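Bacterial regulatory proteins, TetR family (PDB 3NI7) probably binds DNA as a dimeric transcriptional regulator of the TetR family, with a helix-turn-helix domain joined to an all-helical C-terminal domain. Local coordinates at residues Ile90-Leu95 and Leu157-Phe162; Val17-His22 and Tyr31-Arg36. All coordinates share one frame; numbering follows the deposited sequence.

Interaction 1 of 2, residues Ile90-Leu95 and Leu157-Phe162; sequences IWLDAL and LMTFFF
L92 and F160 mark the nearest point of the two backbones, 7.8 Å from CA to CA, where segments 90-95 and 157-162 run in nearly the same direction with their axes 11.6 Å apart at closest and inclined at 27°. Both are helical and belong to the all-helical C-terminal domain of a TetR-family regulator. At this separation the side chains must do the bridging, and the phenyl of F160 receives three of them. Its CB does not point straight at segment 90-95, but CG lies anti to the backbone N (chi1 -175°), which starts the ring toward it. All three residues meet its CD1-CE1 side. W91 comes over one face of the phenyl with the outer corner of its indole, CZ3 standing 3.8 Å from F160 CD1. The two six-membered rings have centroids 5.3 Å apart and planes at 56°, an oblique aromatic pair that is neither a stack nor a T-shape. L92 approaches differently, its CD2 lying in the plane of the phenyl at the edge, 3.5 Å from F160 CD1. The side chain of L95 crosses that of F160 at about a right angle and brings CD1 to 4.0 Å from F160 CE1. No hydrogen bond spans the segments, and the polar atoms are satisfied elsewhere: W91 NE1 bonds to D63 OD1 on helix 51-69, and T159 OG1 to I155 O one turn back. W163, further along helix 149-164, also touches L92 and L95, while L157 meets L157 of the second subunit, which places helix 149-164 at the dimer interface. L95 CD1 also serves its own helix, sitting 3.6 Å above the plane of the W91 ring, offset toward the rim, so this one methyl touches both aromatic side chains.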
ATOM      1  N   ILE A  90       6.134 -16.493   6.929  1.00 82.75           N
ATOM      2  CA  ILE A  90       5.553 -16.982   8.198  1.00 82.66           C
ATOM      3  C   ILE A  90       4.399 -16.088   8.612  1.00 79.68           C
ATOM      4  O   ILE A  90       3.333 -16.521   8.991  1.00 79.92           O
ATOM      5  CB  ILE A  90       6.552 -16.969   9.352  1.00 83.67           C
ATOM      6  CG1 ILE A  90       7.637 -18.010   9.164  1.00 87.75           C
ATOM      7  CG2 ILE A  90       5.850 -17.334  10.598  1.00 86.15           C
ATOM      8  CD1 ILE A  90       7.170 -19.407   9.470  1.00 90.97           C
ATOM      9  N   TRP A  91       4.609 -14.811   8.512  1.00 77.22           N
ATOM     10  CA  TRP A  91       3.561 -13.884   8.890  1.00 75.89           C
ATOM     11  C   TRP A  91       2.326 -14.141   8.025  1.00 75.53           C
ATOM     12  O   TRP A  91       1.209 -14.215   8.535  1.00 74.92           O
ATOM     13  CB  TRP A  91       4.069 -12.466   8.667  1.00 74.84           C
ATOM     14  CG  TRP A  91       3.328 -11.425   9.322  1.00 73.18           C
ATOM     15  CD1 TRP A  91       3.320 -11.163  10.632  1.00 75.82           C
ATOM     16  CD2 TRP A  91       2.539 -10.416   8.693  1.00 72.51           C
ATOM     17  NE1 TRP A  91       2.535 -10.058  10.895  1.00 75.75           N
ATOM     18  CE2 TRP A  91       2.038  -9.584   9.717  1.00 73.47           C
ATOM     19  CE3 TRP A  91       2.207 -10.130   7.359  1.00 73.90           C
ATOM     20  CZ2 TRP A  91       1.204  -8.508   9.468  1.00 73.84           C
ATOM     21  CZ3 TRP A  91       1.379  -9.071   7.091  1.00 74.10           C
ATOM     22  CH2 TRP A  91       0.872  -8.264   8.149  1.00 75.45           C
ATOM     23  N   LEU A  92       2.511 -14.281   6.711  1.00 75.23           N
ATOM     24  CA  LEU A  92       1.320 -14.426   5.858  1.00 75.98           C
ATOM     25  C   LEU A  92       0.664 -15.790   5.974  1.00 77.82           C
ATOM     26  O   LEU A  92      -0.559 -15.898   5.900  1.00 79.31           O
ATOM     27  CB  LEU A  92       1.627 -14.074   4.442  1.00 76.08           C
ATOM     28  CG  LEU A  92       1.843 -12.562   4.251  1.00 75.69           C
ATOM     29  CD1 LEU A  92       2.806 -12.316   3.080  1.00 74.19           C
ATOM     30  CD2 LEU A  92       0.523 -11.853   4.014  1.00 75.34           C
ATOM     31  N   ASP A  93       1.469 -16.810   6.227  1.00 78.62           N
ATOM     32  CA  ASP A  93       0.946 -18.127   6.504  1.00 81.40           C
ATOM     33  C   ASP A  93       0.098 -18.117   7.794  1.00 81.97           C
ATOM     34  O   ASP A  93      -1.001 -18.664   7.853  1.00 82.32           O
ATOM     35  CB  ASP A  93       2.084 -19.142   6.596  1.00 83.16           C
ATOM     36  CG  ASP A  93       2.653 -19.506   5.223  1.00 86.32           C
ATOM     37  OD1 ASP A  93       2.177 -18.968   4.185  1.00 86.45           O
ATOM     38  OD2 ASP A  93       3.595 -20.328   5.183  1.00 91.30           O
ATOM     39  N   ALA A  94       0.627 -17.469   8.826  1.00 81.12           N
ATOM     40  CA  ALA A  94      -0.092 -17.302  10.033  1.00 81.41           C
ATOM     41  C   ALA A  94      -1.479 -16.716   9.722  1.00 81.69           C
ATOM     42  O   ALA A  94      -2.546 -17.281  10.102  1.00 83.66           O
ATOM     43  CB  ALA A  94       0.665 -16.410  10.940  1.00 80.31           C
ATOM     44  N   LEU A  95      -1.479 -15.595   9.021  1.00 80.06           N
ATOM     45  CA  LEU A  95      -2.752 -14.949   8.672  1.00 80.40           C
ATOM     46  C   LEU A  95      -3.562 -15.835   7.775  1.00 82.25           C
ATOM     47  O   LEU A  95      -4.788 -15.824   7.808  1.00 83.19           O
ATOM     48  CB  LEU A  95      -2.509 -13.622   7.945  1.00 79.17           C
ATOM     49  CG  LEU A  95      -1.747 -12.578   8.795  1.00 77.54           C
ATOM     50  CD1 LEU A  95      -1.383 -11.282   8.047  1.00 74.53           C
ATOM     51  CD2 LEU A  95      -2.552 -12.253  10.019  1.00 77.01           C
ATOM     52  N   LEU A 157       4.057  -3.936   1.933  1.00 81.45           N
ATOM     53  CA  LEU A 157       2.712  -3.553   1.567  1.00 84.35           C
ATOM     54  C   LEU A 157       2.178  -4.258   0.327  1.00 86.18           C
ATOM     55  O   LEU A 157       1.124  -4.864   0.364  1.00 85.87           O
ATOM     56  CB  LEU A 157       2.643  -2.042   1.351  1.00 87.56           C
ATOM     57  CG  LEU A 157       2.668  -1.305   2.684  1.00 87.15           C
ATOM     58  CD1 LEU A 157       2.333   0.134   2.515  1.00 91.12           C
ATOM     59  CD2 LEU A 157       1.679  -1.914   3.547  1.00 84.75           C
HETATM   60  N   MSE A 158       2.891  -4.159  -0.786  1.00 88.74           N
HETATM   61  CA  MSE A 158       2.353  -4.669  -2.052  1.00 92.02           C
HETATM   62  C   MSE A 158       2.120  -6.161  -2.005  1.00 89.35           C
HETATM   63  O   MSE A 158       1.057  -6.658  -2.400  1.00 90.18           O
HETATM   64  CB  MSE A 158       3.297  -4.414  -3.177  1.00 94.66           C
HETATM   65  CG  MSE A 158       3.001  -3.219  -4.024  1.00105.29           C
HETATM   66 SE   MSE A 158       4.294  -3.444  -5.592  1.00127.44          SE
HETATM   67  CE  MSE A 158       3.591  -1.989  -6.768  1.00129.51           C
ATOM     68  N   THR A 159       3.105  -6.875  -1.488  1.00 86.20           N
ATOM     69  CA  THR A 159       2.981  -8.307  -1.391  1.00 84.97           C
ATOM     70  C   THR A 159       1.732  -8.648  -0.607  1.00 85.68           C
ATOM     71  O   THR A 159       0.986  -9.555  -0.974  1.00 86.06           O
ATOM     72  CB  THR A 159       4.146  -8.890  -0.673  1.00 82.63           C
ATOM     73  OG1 THR A 159       5.327  -8.453  -1.321  1.00 83.97           O
ATOM     74  CG2 THR A 159       4.108 -10.391  -0.710  1.00 80.48           C
ATOM     75  N   PHE A 160       1.526  -7.904   0.486  1.00 85.74           N
ATOM     76  CA  PHE A 160       0.407  -8.132   1.394  1.00 86.15           C
ATOM     77  C   PHE A 160      -0.919  -8.044   0.683  1.00 89.34           C
ATOM     78  O   PHE A 160      -1.725  -8.979   0.723  1.00 89.15           O
ATOM     79  CB  PHE A 160       0.450  -7.113   2.506  1.00 85.77           C
ATOM     80  CG  PHE A 160      -0.575  -7.337   3.559  1.00 87.80           C
ATOM     81  CD1 PHE A 160      -0.829  -8.612   4.036  1.00 88.71           C
ATOM     82  CD2 PHE A 160      -1.286  -6.291   4.075  1.00 89.99           C
ATOM     83  CE1 PHE A 160      -1.764  -8.832   4.972  1.00 88.09           C
ATOM     84  CE2 PHE A 160      -2.197  -6.517   5.008  1.00 91.09           C
ATOM     85  CZ  PHE A 160      -2.444  -7.798   5.456  1.00 90.39           C
ATOM     86  N   PHE A 161      -1.117  -6.918   0.013  1.00 92.69           N
ATOM     87  CA  PHE A 161      -2.335  -6.710  -0.734  1.00 97.74           C
ATOM     88  C   PHE A 161      -2.505  -7.699  -1.872  1.00 99.84           C
ATOM     89  O   PHE A 161      -3.623  -8.199  -2.076  1.00102.62           O
ATOM     90  CB  PHE A 161      -2.460  -5.255  -1.165  1.00101.20           C
ATOM     91  CG  PHE A 161      -3.076  -4.395  -0.067  1.00104.69           C
ATOM     92  CD1 PHE A 161      -4.455  -4.173  -0.027  1.00108.95           C
ATOM     93  CD2 PHE A 161      -2.282  -3.886   0.985  1.00103.58           C
ATOM     94  CE1 PHE A 161      -5.022  -3.411   1.004  1.00110.88           C
ATOM     95  CE2 PHE A 161      -2.834  -3.119   2.007  1.00104.40           C
ATOM     96  CZ  PHE A 161      -4.203  -2.881   2.022  1.00108.69           C
ATOM     97  N   PHE A 162      -1.404  -8.035  -2.553  1.00 99.01           N
ATOM     98  CA  PHE A 162      -1.412  -9.085  -3.589  1.00100.52           C
ATOM     99  C   PHE A 162      -1.774 -10.462  -2.999  1.00 99.66           C
ATOM    100  O   PHE A 162      -2.530 -11.215  -3.589  1.00102.28           O
ATOM    101  CB  PHE A 162      -0.033  -9.135  -4.278  1.00 99.84           C
ATOM    102  CG  PHE A 162       0.122 -10.231  -5.284  1.00100.91           C
ATOM    103  CD1 PHE A 162      -0.102  -9.987  -6.627  1.00105.39           C
ATOM    104  CD2 PHE A 162       0.507 -11.521  -4.891  1.00 99.93           C
ATOM    105  CE1 PHE A 162       0.051 -11.033  -7.593  1.00108.14           C
ATOM    106  CE2 PHE A 162       0.650 -12.579  -5.840  1.00101.55           C
ATOM    107  CZ  PHE A 162       0.424 -12.323  -7.188  1.00105.76           C
TER

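Interaction 2 of 2, residues Val17-His22 and Tyr31-Arg36; sequences VELAAH and YDIAAR
L19 sets its two methyls against separate partners, I33 and the arm of R36, and so carries the apolar part of the contact. The helical segments 17-22 and 31-36 pass 10.6 Å apart here, axis to axis, at 107°, with the CA atoms of L19 and I33 7.6 Å apart. The CG of L19 is anti to the carbonyl carbon, beside the backbone N, and from there CD1 reaches I33 CG1 at 3.5 Å and also lies near D32 CB. CD2 turns to the aliphatic arm of R36, 3.4 Å from R36 CG, and the two side chains slide past each other in opposite directions. With an alanine here everything beyond CB is lost, and I33 CG1 and R36 CG would probably border a gap, leaving the arginine arm freer to swing. The charged part belongs to R36, whose chain bends at chi2 and runs back to helix 7-22. R36 NH1 forms a salt bridge with E18 OE1 at 3.5 Å; as a hydrogen bond it is fairly straight, 159° at the hydrogen, but long and therefore weak. Carboxylate and guanidinium planes are 69° apart, so the two groups do not meet as a flat, two-pronged pair. Van der Waals contacts complete the seating: E18 CB lies 3.4 Å from R36 NH2, and the backbone N of L19 lies over one guanidinium face. H22 NE2 lies 3.6 Å from R36 NH2, near the planes of both groups. Inward of this surface layer, I33 continues onto I12, T15 and A16 of helix 7-22, while A34 packs on I44 of helix 41-47. A first helix crossing the opening helix of a predicted helix-turn-helix at a steep angle is characteristic of the three-helix DNA-binding domain of TetR-family repressors.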
ATOM      1  N   VAL A  17     -12.894 -15.912  14.673  1.00 79.82           N
ATOM      2  CA  VAL A  17     -12.389 -16.010  13.330  1.00 81.09           C
ATOM      3  C   VAL A  17     -13.167 -17.081  12.525  1.00 82.63           C
ATOM      4  O   VAL A  17     -13.654 -16.813  11.411  1.00 83.40           O
ATOM      5  CB  VAL A  17     -10.897 -16.200  13.406  1.00 81.36           C
ATOM      6  CG1 VAL A  17     -10.470 -17.451  12.735  1.00 84.37           C
ATOM      7  CG2 VAL A  17     -10.254 -14.994  12.856  1.00 82.05           C
ATOM      8  N   GLU A  18     -13.358 -18.246  13.128  1.00 83.07           N
ATOM      9  CA  GLU A  18     -14.301 -19.220  12.587  1.00 85.21           C
ATOM     10  C   GLU A  18     -15.676 -18.618  12.292  1.00 85.48           C
ATOM     11  O   GLU A  18     -16.144 -18.686  11.169  1.00 86.94           O
ATOM     12  CB  GLU A  18     -14.382 -20.416  13.508  1.00 86.22           C
ATOM     13  CG  GLU A  18     -13.203 -21.324  13.237  1.00 91.11           C
ATOM     14  CD  GLU A  18     -12.724 -22.141  14.412  1.00 97.35           C
ATOM     15  OE1 GLU A  18     -13.395 -23.181  14.734  1.00103.95           O
ATOM     16  OE2 GLU A  18     -11.663 -21.738  14.983  1.00 98.14           O
ATOM     17  N   LEU A  19     -16.294 -17.970  13.269  1.00 84.55           N
ATOM     18  CA  LEU A  19     -17.609 -17.363  13.033  1.00 86.20           C
ATOM     19  C   LEU A  19     -17.629 -16.503  11.778  1.00 87.23           C
ATOM     20  O   LEU A  19     -18.557 -16.564  10.977  1.00 89.65           O
ATOM     21  CB  LEU A  19     -18.025 -16.441  14.187  1.00 85.72           C
ATOM     22  CG  LEU A  19     -18.319 -16.874  15.632  1.00 85.86           C
ATOM     23  CD1 LEU A  19     -18.557 -15.678  16.550  1.00 85.50           C
ATOM     24  CD2 LEU A  19     -19.503 -17.846  15.671  1.00 90.46           C
ATOM     25  N   ALA A  20     -16.594 -15.689  11.631  1.00 86.12           N
ATOM     26  CA  ALA A  20     -16.463 -14.797  10.473  1.00 88.31           C
ATOM     27  C   ALA A  20     -16.452 -15.594   9.175  1.00 90.94           C
ATOM     28  O   ALA A  20     -17.134 -15.269   8.203  1.00 93.43           O
ATOM     29  CB  ALA A  20     -15.175 -13.968  10.558  1.00 86.86           C
ATOM     30  N   ALA A  21     -15.667 -16.649   9.186  1.00 90.83           N
ATOM     31  CA  ALA A  21     -15.590 -17.502   8.039  1.00 94.17           C
ATOM     32  C   ALA A  21     -16.987 -17.880   7.569  1.00 97.15           C
ATOM     33  O   ALA A  21     -17.378 -17.570   6.458  1.00100.27           O
ATOM     34  CB  ALA A  21     -14.804 -18.749   8.361  1.00 94.00           C
ATOM     35  N   HIS A  22     -17.770 -18.503   8.436  1.00 97.48           N
ATOM     36  CA  HIS A  22     -19.084 -19.036   8.021  1.00101.13           C
ATOM     37  C   HIS A  22     -20.023 -17.933   7.595  1.00102.50           C
ATOM     38  O   HIS A  22     -20.921 -18.149   6.790  1.00106.67           O
ATOM     39  CB  HIS A  22     -19.799 -19.789   9.135  1.00101.18           C
ATOM     40  CG  HIS A  22     -19.015 -20.916   9.701  1.00101.91           C
ATOM     41  ND1 HIS A  22     -18.551 -21.958   8.929  1.00106.99           N
ATOM     42  CD2 HIS A  22     -18.616 -21.172  10.964  1.00100.73           C
ATOM     43  CE1 HIS A  22     -17.894 -22.808   9.700  1.00107.61           C
ATOM     44  NE2 HIS A  22     -17.917 -22.352  10.938  1.00103.17           N
ATOM     45  N   TYR A  31     -21.407 -11.192  21.521  1.00 90.36           N
ATOM     46  CA  TYR A  31     -22.389 -12.062  22.153  1.00 92.19           C
ATOM     47  C   TYR A  31     -22.391 -13.413  21.457  1.00 91.87           C
ATOM     48  O   TYR A  31     -22.492 -14.456  22.101  1.00 92.33           O
ATOM     49  CB  TYR A  31     -23.782 -11.437  22.087  1.00 95.48           C
ATOM     50  N   ASP A  32     -22.275 -13.386  20.135  1.00 91.81           N
ATOM     51  CA  ASP A  32     -22.241 -14.609  19.347  1.00 91.73           C
ATOM     52  C   ASP A  32     -21.020 -15.442  19.725  1.00 89.02           C
ATOM     53  O   ASP A  32     -21.097 -16.666  19.815  1.00 90.18           O
ATOM     54  CB  ASP A  32     -22.221 -14.287  17.853  1.00 91.96           C
ATOM     55  CG  ASP A  32     -23.570 -13.825  17.340  1.00 97.77           C
ATOM     56  OD1 ASP A  32     -24.598 -14.375  17.787  1.00102.55           O
ATOM     57  OD2 ASP A  32     -23.604 -12.910  16.490  1.00100.29           O
ATOM     58  N   ILE A  33     -19.893 -14.771  19.945  1.00 85.90           N
ATOM     59  CA  ILE A  33     -18.654 -15.462  20.308  1.00 83.50           C
ATOM     60  C   ILE A  33     -18.917 -16.167  21.617  1.00 84.52           C
ATOM     61  O   ILE A  33     -18.564 -17.340  21.807  1.00 84.73           O
ATOM     62  CB  ILE A  33     -17.460 -14.483  20.480  1.00 81.34           C
ATOM     63  CG1 ILE A  33     -17.143 -13.751  19.174  1.00 79.89           C
ATOM     64  CG2 ILE A  33     -16.247 -15.236  20.925  1.00 80.77           C
ATOM     65  CD1 ILE A  33     -15.960 -12.901  19.242  1.00 76.79           C
ATOM     66  N   ALA A  34     -19.541 -15.398  22.512  1.00 85.76           N
ATOM     67  CA  ALA A  34     -19.979 -15.863  23.852  1.00 87.48           C
ATOM     68  C   ALA A  34     -20.832 -17.106  23.672  1.00 89.68           C
ATOM     69  O   ALA A  34     -20.620 -18.139  24.338  1.00 90.60           O
ATOM     70  CB  ALA A  34     -20.758 -14.755  24.590  1.00 88.42           C
ATOM     71  N   ALA A  35     -21.789 -16.984  22.754  1.00 90.74           N
ATOM     72  CA  ALA A  35     -22.790 -18.009  22.556  1.00 94.45           C
ATOM     73  C   ALA A  35     -22.017 -19.218  22.044  1.00 95.24           C
ATOM     74  O   ALA A  35     -22.088 -20.268  22.677  1.00 98.24           O
ATOM     75  CB  ALA A  35     -23.852 -17.546  21.587  1.00 95.57           C
ATOM     76  N   ARG A  36     -21.172 -19.032  21.056  1.00 92.26           N
ATOM     77  CA  ARG A  36     -20.410 -20.095  20.503  1.00 92.98           C
ATOM     78  C   ARG A  36     -19.541 -20.780  21.503  1.00 93.20           C
ATOM     79  O   ARG A  36     -19.297 -21.945  21.398  1.00 97.16           O
ATOM     80  CB  ARG A  36     -19.498 -19.517  19.467  1.00 90.86           C
ATOM     81  CG  ARG A  36     -19.569 -20.201  18.157  1.00 93.93           C
ATOM     82  CD  ARG A  36     -18.338 -20.938  17.887  1.00 97.35           C
ATOM     83  NE  ARG A  36     -18.298 -21.131  16.463  1.00101.82           N
ATOM     84  CZ  ARG A  36     -17.233 -21.428  15.750  1.00102.07           C
ATOM     85  NH1 ARG A  36     -16.054 -21.581  16.322  1.00101.77           N
ATOM     86  NH2 ARG A  36     -17.392 -21.587  14.459  1.00104.13           N
TER

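From the N terminus, interaction 2 comes first: it folds helix 30-36 back on helix 7-22 and closes a short loop of eight residues. The chain then passes through helices 41-47 and 51-69 before interaction 1 opens in helix 80-96. That contact closes a far longer loop, 61 residues including helices 99-108 and 115-135, when helix 149-164 returns. The two are in series, neither nested nor crossed, with centres 24 Å apart and nearest atoms about 7 Å apart. Helix 99-108 lies between them: V101 touches V17 and A20, while T102 touches L95, joining the DNA-binding domain to the C-terminal helices.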